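Local structure of time interval measuring enzyme TIME (Bombyx mori, 2E47) at residues S8-V13 with I108-P113; E17-N22 with G146-G151; G37-L42 with V121-K126; G48-E53 with G142-R147; G89-D94 with S99-V104. The protein probably dismutates superoxide to hydrogen peroxide and oxygen, as a copper- and zinc-binding member of the Cu-Zn superoxide dismutase family. One frame throughout, in Å; residues are numbered along the deposited sequence.

Contact 1 of 5, residues S8-V13 with I108-P113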
# COMPACT_ATOMS: atom_id res chain seq x y z
N SER A 8 -11.42 8.06 8.51
CA SER A 8 -10.34 7.29 7.89
C SER A 8 -10.47 5.81 8.13
O SER A 8 -10.66 5.37 9.27
CB SER A 8 -8.99 7.74 8.43
OG SER A 8 -8.27 8.38 7.38
N ARG A 9 -10.39 5.05 7.03
CA ARG A 9 -10.24 3.60 7.07
C ARG A 9 -9.01 3.19 6.22
O ARG A 9 -8.45 4.00 5.48
CB ARG A 9 -11.50 2.91 6.55
CG ARG A 9 -12.77 3.39 7.26
CD ARG A 9 -13.99 2.55 6.92
NE ARG A 9 -14.35 2.60 5.49
CZ ARG A 9 -14.99 1.62 4.83
NH1 ARG A 9 -15.38 0.50 5.45
NH2 ARG A 9 -15.23 1.77 3.52
N ALA A 10 -8.62 1.93 6.31
CA ALA A 10 -7.51 1.42 5.52
C ALA A 10 -7.82 -0.00 5.17
O ALA A 10 -8.71 -0.61 5.75
CB ALA A 10 -6.25 1.51 6.31
N ILE A 11 -7.12 -0.55 4.21
CA ILE A 11 -7.48 -1.87 3.72
C ILE A 11 -6.19 -2.45 3.15
O ILE A 11 -5.31 -1.67 2.68
CB ILE A 11 -8.49 -1.77 2.59
CG1 ILE A 11 -8.87 -3.19 2.12
CG2 ILE A 11 -7.90 -0.98 1.37
CD1 ILE A 11 -10.25 -3.24 1.33
N ALA A 12 -6.03 -3.76 3.27
CA ALA A 12 -4.88 -4.51 2.67
C ALA A 12 -5.51 -5.64 1.92
O ALA A 12 -6.49 -6.23 2.42
CB ALA A 12 -3.97 -5.13 3.77
N VAL A 13 -4.96 -5.99 0.78
CA VAL A 13 -5.51 -7.08 0.01
C VAL A 13 -4.45 -8.13 -0.09
O VAL A 13 -3.34 -7.82 -0.43
CB VAL A 13 -5.99 -6.57 -1.42
CG1 VAL A 13 -6.37 -7.68 -2.28
CG2 VAL A 13 -7.20 -5.57 -1.27
N ILE A 108 -2.26 -0.66 17.41
CA ILE A 108 -2.20 -0.06 16.10
C ILE A 108 -3.09 1.21 16.02
O ILE A 108 -4.09 1.33 16.71
CB ILE A 108 -2.60 -1.07 14.97
CG1 ILE A 108 -4.01 -1.63 15.17
CG2 ILE A 108 -1.56 -2.27 14.87
CD1 ILE A 108 -4.57 -2.51 13.96
N SER A 109 -2.75 2.08 15.10
CA SER A 109 -3.53 3.25 14.84
C SER A 109 -3.43 3.53 13.31
O SER A 109 -2.56 3.01 12.58
CB SER A 109 -2.94 4.44 15.61
OG SER A 109 -3.76 5.60 15.51
N LEU A 110 -4.32 4.40 12.87
CA LEU A 110 -4.38 4.83 11.49
C LEU A 110 -3.50 6.06 11.25
O LEU A 110 -3.17 6.38 10.12
CB LEU A 110 -5.83 5.08 11.10
CG LEU A 110 -6.67 3.78 11.00
CD1 LEU A 110 -7.83 4.12 10.13
CD2 LEU A 110 -5.95 2.56 10.46
N SER A 111 -3.05 6.70 12.34
CA SER A 111 -2.09 7.82 12.25
C SER A 111 -1.20 7.87 13.51
O SER A 111 -1.33 7.05 14.41
CB SER A 111 -2.82 9.16 12.04
OG SER A 111 -3.66 9.47 13.13
N GLY A 112 -0.27 8.81 13.54
CA GLY A 112 0.62 8.95 14.71
C GLY A 112 1.78 7.99 14.61
O GLY A 112 2.00 7.36 13.56
N PRO A 113 2.55 7.86 15.70
CA PRO A 113 3.68 6.97 15.55
C PRO A 113 3.31 5.46 15.59
O PRO A 113 4.15 4.68 15.22
CB PRO A 113 4.59 7.34 16.74
CG PRO A 113 3.64 7.86 17.78
CD PRO A 113 2.48 8.51 17.02

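Contact 2 of 5, residues E17-N22 with G146-G151. With NAG (2-acetamido-2-deoxy-beta-D-glucopyranose), chain C.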
# COMPACT_ATOMS: atom_id res chain seq x y z
N GLU A 17 -1.74 -17.20 -5.89
CA GLU A 17 -2.38 -18.28 -6.62
C GLU A 17 -3.38 -19.00 -5.70
O GLU A 17 -4.48 -19.39 -6.16
CB GLU A 17 -1.36 -19.32 -7.12
CG GLU A 17 -0.54 -18.92 -8.37
CD GLU A 17 -1.36 -18.15 -9.42
OE1 GLU A 17 -2.23 -18.76 -10.11
OE2 GLU A 17 -1.12 -16.93 -9.57
N THR A 18 -3.00 -19.19 -4.42
CA THR A 18 -3.86 -19.94 -3.49
C THR A 18 -4.66 -19.13 -2.44
O THR A 18 -5.68 -19.60 -1.96
CB THR A 18 -3.06 -21.09 -2.77
OG1 THR A 18 -1.90 -20.54 -2.14
CG2 THR A 18 -2.56 -22.17 -3.80
N ILE A 19 -4.20 -17.93 -2.11
CA ILE A 19 -4.75 -17.19 -0.99
C ILE A 19 -5.37 -15.89 -1.42
O ILE A 19 -4.76 -15.17 -2.22
CB ILE A 19 -3.65 -16.96 0.10
CG1 ILE A 19 -3.42 -18.25 0.90
CG2 ILE A 19 -4.05 -15.76 1.02
CD1 ILE A 19 -2.18 -18.29 1.58
N ARG A 20 -6.58 -15.60 -0.93
CA ARG A 20 -7.24 -14.34 -1.24
C ARG A 20 -7.92 -13.78 -0.03
O ARG A 20 -8.63 -14.50 0.68
CB ARG A 20 -8.34 -14.49 -2.35
CG ARG A 20 -7.94 -15.33 -3.55
CD ARG A 20 -7.48 -14.48 -4.69
NE ARG A 20 -8.03 -15.03 -5.94
CZ ARG A 20 -7.36 -15.81 -6.79
NH1 ARG A 20 -7.97 -16.26 -7.89
NH2 ARG A 20 -6.08 -16.13 -6.55
N GLY A 21 -7.78 -12.47 0.14
CA GLY A 21 -8.52 -11.82 1.19
C GLY A 21 -8.48 -10.33 1.15
O GLY A 21 -7.68 -9.74 0.42
N ASN A 22 -9.39 -9.72 1.91
CA ASN A 22 -9.44 -8.29 2.17
C ASN A 22 -9.43 -8.15 3.67
O ASN A 22 -10.18 -8.86 4.36
CB ASN A 22 -10.78 -7.68 1.70
CG ASN A 22 -11.02 -7.91 0.19
OD1 ASN A 22 -10.19 -7.49 -0.63
ND2 ASN A 22 -12.12 -8.65 -0.16
N GLY A 146 7.73 -18.92 7.52
CA GLY A 146 7.78 -18.18 6.27
C GLY A 146 6.47 -17.43 6.04
O GLY A 146 5.49 -17.56 6.79
N ARG A 147 6.48 -16.63 4.97
CA ARG A 147 5.49 -15.61 4.75
C ARG A 147 4.65 -16.06 3.58
O ARG A 147 5.17 -16.20 2.50
CB ARG A 147 6.21 -14.30 4.43
CG ARG A 147 7.09 -13.86 5.62
CD ARG A 147 7.65 -12.48 5.46
NE ARG A 147 8.53 -12.23 6.59
CZ ARG A 147 9.18 -11.10 6.86
NH1 ARG A 147 9.95 -11.06 7.94
NH2 ARG A 147 9.08 -10.03 6.07
N VAL A 148 3.38 -16.35 3.79
CA VAL A 148 2.62 -16.96 2.67
C VAL A 148 1.93 -15.91 1.79
O VAL A 148 1.65 -16.17 0.62
CB VAL A 148 1.65 -18.09 3.10
CG1 VAL A 148 2.40 -19.20 3.87
CG2 VAL A 148 0.58 -17.57 3.95
N ALA A 149 1.62 -14.73 2.35
CA ALA A 149 1.05 -13.64 1.58
C ALA A 149 1.22 -12.35 2.33
O ALA A 149 1.32 -12.37 3.55
CB ALA A 149 -0.49 -13.96 1.33
N CYS A 150 1.23 -11.24 1.59
CA CYS A 150 1.32 -9.91 2.18
C CYS A 150 0.58 -8.88 1.36
O CYS A 150 0.36 -9.09 0.15
CB CYS A 150 2.80 -9.45 2.34
SG CYS A 150 3.85 -9.73 0.98
N GLY A 151 0.22 -7.77 1.98
CA GLY A 151 -0.36 -6.67 1.22
C GLY A 151 0.01 -5.37 1.89
O GLY A 151 0.07 -5.31 3.10
C1 NAG C . -13.03 -8.04 -1.12
C2 NAG C . -13.91 -6.80 -1.40
C3 NAG C . -14.95 -7.02 -2.51
C4 NAG C . -14.68 -8.08 -3.58
C5 NAG C . -13.52 -9.02 -3.26
C6 NAG C . -12.77 -9.45 -4.53
C7 NAG C . -14.30 -5.11 0.44
C8 NAG C . -12.86 -4.73 0.57
N2 NAG C . -14.59 -6.26 -0.20
O3 NAG C . -15.26 -5.79 -3.14
O4 NAG C . -15.83 -8.90 -3.54
O5 NAG C . -12.56 -8.44 -2.38
O6 NAG C . -13.61 -10.07 -5.48
O7 NAG C . -15.11 -4.33 0.94

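Contact 3 of 5, residues G37-L42 with V121-K126. With CU (copper (II) ion), chain E.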
# COMPACT_ATOMS: atom_id res chain seq x y z
N GLY A 37 -12.40 -8.95 8.18
CA GLY A 37 -12.36 -9.36 6.79
C GLY A 37 -12.36 -10.85 6.76
O GLY A 37 -12.74 -11.51 7.75
N GLY A 38 -11.88 -11.38 5.64
CA GLY A 38 -12.04 -12.80 5.36
C GLY A 38 -10.87 -13.13 4.51
O GLY A 38 -10.46 -12.30 3.72
N ILE A 39 -10.31 -14.33 4.68
CA ILE A 39 -9.20 -14.80 3.83
C ILE A 39 -9.60 -16.22 3.51
O ILE A 39 -10.16 -16.88 4.35
CB ILE A 39 -7.86 -14.78 4.58
CG1 ILE A 39 -7.54 -13.36 5.09
CG2 ILE A 39 -6.69 -15.28 3.71
CD1 ILE A 39 -6.35 -13.46 6.06
N THR A 40 -9.37 -16.67 2.28
CA THR A 40 -9.49 -18.08 1.96
C THR A 40 -8.18 -18.63 1.41
O THR A 40 -7.35 -17.92 0.83
CB THR A 40 -10.61 -18.31 0.90
OG1 THR A 40 -10.25 -17.57 -0.27
CG2 THR A 40 -11.88 -17.75 1.43
N GLY A 41 -7.96 -19.91 1.62
CA GLY A 41 -6.83 -20.57 0.99
C GLY A 41 -5.93 -21.38 1.90
O GLY A 41 -4.97 -21.94 1.42
N LEU A 42 -6.18 -21.42 3.21
CA LEU A 42 -5.36 -22.31 4.04
C LEU A 42 -6.21 -23.31 4.78
O LEU A 42 -7.35 -23.04 5.09
CB LEU A 42 -4.54 -21.56 5.05
CG LEU A 42 -3.47 -20.63 4.50
CD1 LEU A 42 -3.12 -19.65 5.64
CD2 LEU A 42 -2.34 -21.40 3.95
N VAL A 121 0.57 -5.97 5.91
CA VAL A 121 0.08 -7.08 6.71
C VAL A 121 0.75 -8.31 6.11
O VAL A 121 0.90 -8.39 4.86
CB VAL A 121 -1.44 -7.17 6.55
CG1 VAL A 121 -1.86 -8.50 7.04
CG2 VAL A 121 -2.05 -6.17 7.43
N VAL A 122 1.14 -9.26 6.94
CA VAL A 122 1.80 -10.47 6.48
C VAL A 122 1.16 -11.68 7.15
O VAL A 122 1.03 -11.71 8.40
CB VAL A 122 3.28 -10.55 6.79
CG1 VAL A 122 3.86 -11.90 6.24
CG2 VAL A 122 4.00 -9.37 6.14
N LEU A 123 0.74 -12.64 6.32
CA LEU A 123 0.18 -13.90 6.82
C LEU A 123 1.27 -14.92 6.73
O LEU A 123 1.86 -15.10 5.64
CB LEU A 123 -0.94 -14.37 5.90
CG LEU A 123 -1.67 -15.68 6.15
CD1 LEU A 123 -2.41 -15.66 7.46
CD2 LEU A 123 -2.68 -15.85 5.01
N HIS A 124 1.41 -15.70 7.79
CA HIS A 124 2.53 -16.62 7.90
C HIS A 124 2.12 -18.04 7.76
O HIS A 124 0.92 -18.38 7.87
CB HIS A 124 3.15 -16.41 9.31
CG HIS A 124 3.82 -15.10 9.45
ND1 HIS A 124 5.11 -14.89 9.01
CD2 HIS A 124 3.40 -13.94 9.98
CE1 HIS A 124 5.45 -13.65 9.28
NE2 HIS A 124 4.45 -13.05 9.89
N GLU A 125 3.11 -18.90 7.54
CA GLU A 125 2.88 -20.29 7.26
C GLU A 125 2.50 -21.11 8.49
O GLU A 125 1.90 -22.17 8.37
CB GLU A 125 4.10 -20.90 6.52
CG GLU A 125 5.11 -21.67 7.36
CD GLU A 125 6.54 -21.74 6.67
OE1 GLU A 125 6.59 -21.72 5.40
OE2 GLU A 125 7.58 -21.82 7.39
N LYS A 126 2.83 -20.63 9.69
CA LYS A 126 2.38 -21.29 10.93
C LYS A 126 1.97 -20.37 12.01
O LYS A 126 2.10 -19.14 11.88
CB LYS A 126 3.40 -22.28 11.47
CG LYS A 126 4.80 -21.81 11.66
CD LYS A 126 5.67 -23.04 11.51
CE LYS A 126 7.04 -22.86 12.23
NZ LYS A 126 7.49 -24.13 12.94
CU CU E . 5.41 -11.60 11.03

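Contact 4 of 5, residues G48-E53 with G142-R147. With CU (copper (II) ion), chain E.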
# COMPACT_ATOMS: atom_id res chain seq x y z
N GLY A 48 0.10 -17.07 12.01
CA GLY A 48 0.58 -15.74 12.39
C GLY A 48 0.12 -14.68 11.45
O GLY A 48 0.12 -14.88 10.23
N PHE A 49 -0.34 -13.56 11.99
CA PHE A 49 -0.78 -12.48 11.15
C PHE A 49 -0.28 -11.19 11.79
O PHE A 49 -0.63 -10.89 12.90
CB PHE A 49 -2.27 -12.50 11.17
CG PHE A 49 -2.91 -11.56 10.21
CD1 PHE A 49 -3.74 -10.56 10.67
CD2 PHE A 49 -2.74 -11.73 8.88
CE1 PHE A 49 -4.33 -9.71 9.78
CE2 PHE A 49 -3.32 -10.91 7.99
CZ PHE A 49 -4.11 -9.87 8.45
N HIS A 50 0.60 -10.44 11.11
CA HIS A 50 1.23 -9.28 11.75
C HIS A 50 1.32 -8.08 10.82
O HIS A 50 1.33 -8.29 9.63
CB HIS A 50 2.66 -9.61 12.16
CG HIS A 50 2.83 -10.99 12.71
ND1 HIS A 50 3.76 -11.87 12.20
CD2 HIS A 50 2.20 -11.63 13.74
CE1 HIS A 50 3.69 -13.00 12.89
NE2 HIS A 50 2.76 -12.88 13.84
N VAL A 51 1.49 -6.86 11.36
CA VAL A 51 1.86 -5.69 10.57
C VAL A 51 3.37 -5.63 10.60
O VAL A 51 4.02 -5.53 11.72
CB VAL A 51 1.26 -4.42 11.17
CG1 VAL A 51 1.71 -3.17 10.39
CG2 VAL A 51 -0.32 -4.52 11.21
N HIS A 52 3.97 -5.70 9.42
CA HIS A 52 5.41 -5.63 9.34
C HIS A 52 5.80 -4.15 9.04
O HIS A 52 4.97 -3.32 8.65
CB HIS A 52 5.95 -6.66 8.32
CG HIS A 52 5.95 -8.08 8.81
ND1 HIS A 52 6.99 -8.94 8.59
CD2 HIS A 52 5.03 -8.80 9.49
CE1 HIS A 52 6.71 -10.13 9.09
NE2 HIS A 52 5.53 -10.07 9.66
N GLU A 53 7.05 -3.80 9.29
CA GLU A 53 7.43 -2.42 9.34
C GLU A 53 7.36 -1.71 7.96
O GLU A 53 6.95 -0.57 7.88
CB GLU A 53 8.85 -2.32 9.91
CG GLU A 53 9.32 -0.90 9.92
CD GLU A 53 10.80 -0.74 10.31
OE1 GLU A 53 11.19 0.41 10.65
OE2 GLU A 53 11.55 -1.74 10.25
N GLY A 142 7.79 -14.88 17.08
CA GLY A 142 6.74 -15.85 17.42
C GLY A 142 6.89 -17.23 16.76
O GLY A 142 6.01 -18.08 16.96
N ASN A 143 8.03 -17.45 16.07
CA ASN A 143 8.31 -18.69 15.34
C ASN A 143 7.16 -18.98 14.34
O ASN A 143 6.64 -20.13 14.30
CB ASN A 143 8.48 -19.84 16.36
CG ASN A 143 8.98 -21.15 15.75
OD1 ASN A 143 8.67 -22.24 16.27
ND2 ASN A 143 9.72 -21.07 14.68
N ALA A 144 6.70 -17.96 13.61
CA ALA A 144 5.52 -18.18 12.74
C ALA A 144 5.92 -18.63 11.35
O ALA A 144 5.08 -19.01 10.50
CB ALA A 144 4.52 -16.94 12.73
N GLY A 145 7.23 -18.63 11.12
CA GLY A 145 7.78 -19.26 9.92
C GLY A 145 7.74 -18.33 8.73
O GLY A 145 7.70 -17.13 8.90
N GLY A 146 7.73 -18.92 7.52
CA GLY A 146 7.78 -18.18 6.27
C GLY A 146 6.47 -17.43 6.04
O GLY A 146 5.49 -17.56 6.79
N ARG A 147 6.48 -16.63 4.97
CA ARG A 147 5.49 -15.61 4.75
C ARG A 147 4.65 -16.06 3.58
O ARG A 147 5.17 -16.20 2.50
CB ARG A 147 6.21 -14.30 4.43
CG ARG A 147 7.09 -13.86 5.62
CD ARG A 147 7.65 -12.48 5.46
NE ARG A 147 8.53 -12.23 6.59
CZ ARG A 147 9.18 -11.10 6.86
NH1 ARG A 147 9.95 -11.06 7.94
NH2 ARG A 147 9.08 -10.03 6.07
CU CU E . 5.41 -11.60 11.03

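Contact 5 of 5, residues G89-D94 with S99-V104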
# COMPACT_ATOMS: atom_id res chain seq x y z
N GLY A 89 -1.57 -11.22 16.35
CA GLY A 89 -1.94 -12.56 16.80
C GLY A 89 -1.98 -13.60 15.67
O GLY A 89 -1.14 -13.55 14.78
N ASN A 90 -2.90 -14.55 15.76
CA ASN A 90 -3.09 -15.60 14.75
C ASN A 90 -4.46 -15.43 14.20
O ASN A 90 -5.35 -14.99 14.95
CB ASN A 90 -3.07 -16.99 15.43
CG ASN A 90 -1.66 -17.41 15.87
OD1 ASN A 90 -1.41 -17.71 17.05
ND2 ASN A 90 -0.76 -17.49 14.94
N VAL A 91 -4.67 -15.80 12.94
CA VAL A 91 -6.02 -15.89 12.38
C VAL A 91 -6.39 -17.35 12.23
O VAL A 91 -5.53 -18.17 11.94
CB VAL A 91 -6.19 -15.15 10.99
CG1 VAL A 91 -5.92 -13.69 11.17
CG2 VAL A 91 -5.26 -15.65 9.97
N VAL A 92 -7.67 -17.67 12.41
CA VAL A 92 -8.11 -19.05 12.37
C VAL A 92 -8.86 -19.40 11.11
O VAL A 92 -9.78 -18.67 10.74
CB VAL A 92 -9.03 -19.30 13.55
CG1 VAL A 92 -9.59 -20.74 13.45
CG2 VAL A 92 -8.26 -18.98 14.93
N PHE A 93 -8.47 -20.49 10.44
CA PHE A 93 -9.17 -21.00 9.26
C PHE A 93 -10.11 -22.14 9.64
O PHE A 93 -9.80 -22.91 10.54
CB PHE A 93 -8.18 -21.47 8.19
CG PHE A 93 -7.55 -20.34 7.47
CD1 PHE A 93 -7.99 -19.98 6.21
CD2 PHE A 93 -6.55 -19.56 8.11
CE1 PHE A 93 -7.46 -18.91 5.57
CE2 PHE A 93 -5.96 -18.50 7.45
CZ PHE A 93 -6.41 -18.17 6.17
N ASP A 94 -11.28 -22.21 8.96
CA ASP A 94 -12.24 -23.27 9.25
C ASP A 94 -12.00 -24.41 8.30
O ASP A 94 -11.12 -24.35 7.44
CB ASP A 94 -13.71 -22.79 9.20
CG ASP A 94 -14.15 -22.33 7.83
OD1 ASP A 94 -15.06 -21.51 7.74
OD2 ASP A 94 -13.53 -22.73 6.82
N SER A 99 -11.16 -17.98 6.67
CA SER A 99 -10.87 -17.35 7.93
C SER A 99 -11.66 -16.04 7.99
O SER A 99 -11.48 -15.18 7.12
CB SER A 99 -9.42 -16.97 8.05
OG SER A 99 -9.27 -16.23 9.27
N ARG A 100 -12.46 -15.91 9.03
CA ARG A 100 -13.19 -14.72 9.38
C ARG A 100 -12.32 -13.98 10.37
O ARG A 100 -12.02 -14.50 11.43
CB ARG A 100 -14.51 -15.14 10.08
CG ARG A 100 -15.71 -14.19 9.88
CD ARG A 100 -15.57 -12.80 10.46
NE ARG A 100 -15.69 -11.79 9.38
CZ ARG A 100 -15.88 -10.47 9.53
NH1 ARG A 100 -15.92 -9.70 8.44
NH2 ARG A 100 -15.99 -9.90 10.72
N ILE A 101 -11.86 -12.79 10.02
CA ILE A 101 -11.15 -11.95 10.96
C ILE A 101 -12.08 -10.89 11.60
O ILE A 101 -12.81 -10.16 10.91
CB ILE A 101 -9.97 -11.23 10.26
CG1 ILE A 101 -9.02 -12.26 9.64
CG2 ILE A 101 -9.23 -10.28 11.22
CD1 ILE A 101 -8.13 -11.58 8.59
N ASP A 102 -12.06 -10.79 12.92
CA ASP A 102 -12.90 -9.82 13.58
C ASP A 102 -12.36 -9.52 14.95
O ASP A 102 -12.63 -10.24 15.94
CB ASP A 102 -14.33 -10.32 13.66
CG ASP A 102 -15.30 -9.26 14.23
OD1 ASP A 102 -16.53 -9.53 14.32
OD2 ASP A 102 -14.83 -8.16 14.59
N LEU A 103 -11.61 -8.44 15.05
CA LEU A 103 -10.95 -8.16 16.31
C LEU A 103 -10.75 -6.69 16.47
O LEU A 103 -10.78 -5.92 15.50
CB LEU A 103 -9.61 -8.88 16.42
CG LEU A 103 -8.54 -8.43 15.42
CD1 LEU A 103 -7.70 -7.18 15.77
CD2 LEU A 103 -7.58 -9.58 15.14
N VAL A 104 -10.60 -6.30 17.72
CA VAL A 104 -10.32 -4.94 18.04
C VAL A 104 -8.91 -4.92 18.62
O VAL A 104 -8.61 -5.75 19.46
CB VAL A 104 -11.33 -4.41 19.04
CG1 VAL A 104 -10.94 -3.04 19.52
CG2 VAL A 104 -12.75 -4.40 18.34
O HOH W 1 -9.38 -15.54 12.97
O HOH W 2 -12.07 -17.16 12.50

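Contact 1 of 5, residues S8-V13 with I108-P113
At one end of the Greek-key beta barrel, the long crossover loop between strands 98-105 and 120-124 drops L110 against S8, R9 and A10, near the start of the chain's first strand. L110 is the one residue of 108-113 that reaches across, and its two methyl groups divide the work. CD1 lies against the backbone, 3.2 Å from the carbonyl O of S8 and 3.9 Å from CA of R9, and it also meets CB of S8 at 4.2 Å. CD2 faces the methyl group of A10, with CD2 of L110 4.3 Å from CB of A10. The leucine can straddle the chain in this way because CG lies beside its own backbone N (chi1 -70°) and the fork opens toward the strand. No hydrogen bond joins the two segments; the leucine methyls pack on the backbone of S8 and R9 and on the methyl of A10. Alanine suits position 10, since its small methyl points to the loop and leaves room for CD2 of L110; the side chain of R9 leaves the backbone in the other direction, and the residue is exposed. The loop is braced from within by S109, whose OG donates to the carbonyl O of S111 at 3.0 Å. Backbone hydrogen bonds from R9 to L156 and from A10 to F25 fix the strand between its neighbours, while the side chain of L110 also packs on Q27 of strand 20-27, next to the first strand in the sheet. A Greek-key loop that crosses one end of the barrel and tucks a leucine against the first strand is consistent with the Cu-Zn superoxide dismutase fold.

Contact 2 of 5, residues E17-N22 with G146-G151
I19 enters the barrel interior just before strand 20-27 begins and there meets V148 and A149, each with a different branch. Its CD1 touches CG2 of V148 at 3.7 Å and lies 4.1 Å from CB of the same valine, the two side chains crossing at about a right angle. Its CG2 rests on the methyl group of A149, with CG2 of I19 4.0 Å from CB of A149. The branches part because CG1 lies beside the backbone N (chi1 -77°) while CG2 stands anti to it, so one beta-branched side chain serves two neighbours at once. R20 follows with its side chain leaving the backbone away from 146-151, as alternation along the strand places it, which suits an exposed charged residue. G21 continues the strand through backbone bonding to L14. At N22 the strand carries an N-linked sugar: ND2 of N22 is joined to C1 of the N-acetylglucosamine at 1.5 Å, which places this glycan on the outer surface, well away from I19. On the other segment, V148 and A149 both face L123, forming a classic beta bulge. A bulge of this kind breaks the usual alternation, and here it lets two consecutive apolar side chains turn toward the isoleucine. The next residue, C150, forms a disulfide with C61 and so ties this strand to the loop that holds C61. Strand 20-27 lies between strands 9-15 and 33-40, with R20 and N22 paired to T40 and G38, whereas strand 147-155 lies between 120-124 and 9-15; I19 thus reaches past strand 9-15, with L42 beside it.

Contact 3 of 5, residues G37-L42 with V121-K126
Apolar contact comes first: L42 and L123 reach toward each other tip to tip across the barrel, CD1 of L42 standing 3.9 Å from CD2 of L123. The same methyl group of L123 also meets I39, whose CG2 is 4.3 Å from CD2 of L123. L123 can serve both because its CG is anti to the backbone N (chi1 178°), which carries the side chain well out from its strand. The strands themselves stay far apart, and long branched residues suit these places because they must span that interval. No hydrogen bond crosses between the segments.

Metal binding uses the opposite face of strand 121-124. H124 points away from 37-42, and its NE2 binds the copper ion at 2.1 Å, together with H50, H52 and H67. CG1 of V122 lies 3.8 Å above one face of this imidazole, near its rim, while ND1 makes weak hydrogen bonds to the carbonyl oxygens of G145 and G146. Alternation along one strand therefore sends L123 into the core and H124 to the metal.

Strand 33-40 runs between 20-27 and 98-105, and strand 120-124 between 45-52 and 147-155; between these two walls I19, Y47 and F93 join the same apolar core.

Contact 4 of 5, residues G48-E53 with G142-R147
H52 and R147 approach from opposite directions, with the edge of the imidazole set against the flat of the guanidinium: the planes are 77° apart, and CE1 of H52 sits 3.4 Å above the centre of the R147 group. ND1 of H52 and NH2 of R147, 3.5 Å apart, are both donors and do not bond; both donate to the carbonyl O of G65, and NH2 donates to that of C61 as well. Extended from CG to NE, the arginine reaches the copper pocket, where, as in related dismutases, it probably helps to draw in superoxide. With an alanine here, the carbonyl of C61 would probably lose this donor, and the edge of H52 the guanidinium face set against it.

The two histidines grip copper with different nitrogens, ND1 of H50 at 2.0 Å and NE2 of H52 at 2.1 Å. A144 puts its CB at the edge of the H50 ring, 4.0 Å from CE1 of H50, while D128 accepts a hydrogen bond from NE2. G48 lies so close to A144 that a side chain there would clash.

Strand 45-52 runs between 87-93 and 120-124, and the loop from helix 138-141 passes its histidine face before entering strand 147-155.

Contact 5 of 5, residues G89-D94 with S99-V104
The ring of F93 has S99 over one face: CB of S99 stands 3.5 Å from the ring centroid, only 4° off its normal, in a CH-pi contact. A serine suits this place because its CB, next to an electronegative oxygen, offers polarised hydrogens to the ring while its hydroxyl serves the backbone. With its OG anti to the backbone N (chi1 174°), S99 donates to the carbonyl O of V92 at 2.9 Å, arriving from well above the carbonyl plane. F93 is met by Y47 as well, the two rings nearly perpendicular. NH2 of R100 lies 3.7 Å from OD1 of D102, a long salt bridge, with OD1 at the guanidinium edge, in plane. Replacing F93 with an alanine is likely to leave CB of S99 without its aromatic face and open a gap beside Y47.

Further along, CG1 of V91 meets CG1 of I101 at 3.7 Å, turning apolar surface inward. Direct backbone bonding is absent here, and two waters span the interval: one accepts from N of V92 at 2.8 Å and donates to O of R100, while the other donates to O of V92 and to O of R100.

Strands 87-93 and 98-105, at the two ends of the sheet order, thus meet at the seam of the barrel; the first pairs with 45-52, the second with 33-40 through S99 and I101.

Overall arrangement
All five contacts join strands of one eight-stranded antiparallel barrel or the loops that leave them. Contacts 2 and 3 are closest, their centres about 6 Å apart, and form a common apolar interior. Contact 5, about 9 Å from contact 3, adds the barrel seam to it; contact 4, about 10 Å from contact 3, shares its copper ion on the outer face. Contact 1 stands apart at the other end, 18 to 19 Å from the rest. Along the chain, contact 5 is nested within each of the other four and contact 3 within contact 2, while contacts 1 and 3 alternate. Such interlocked Greek-key order brings residues far apart in sequence together in one barrel, with the copper site on its outer side.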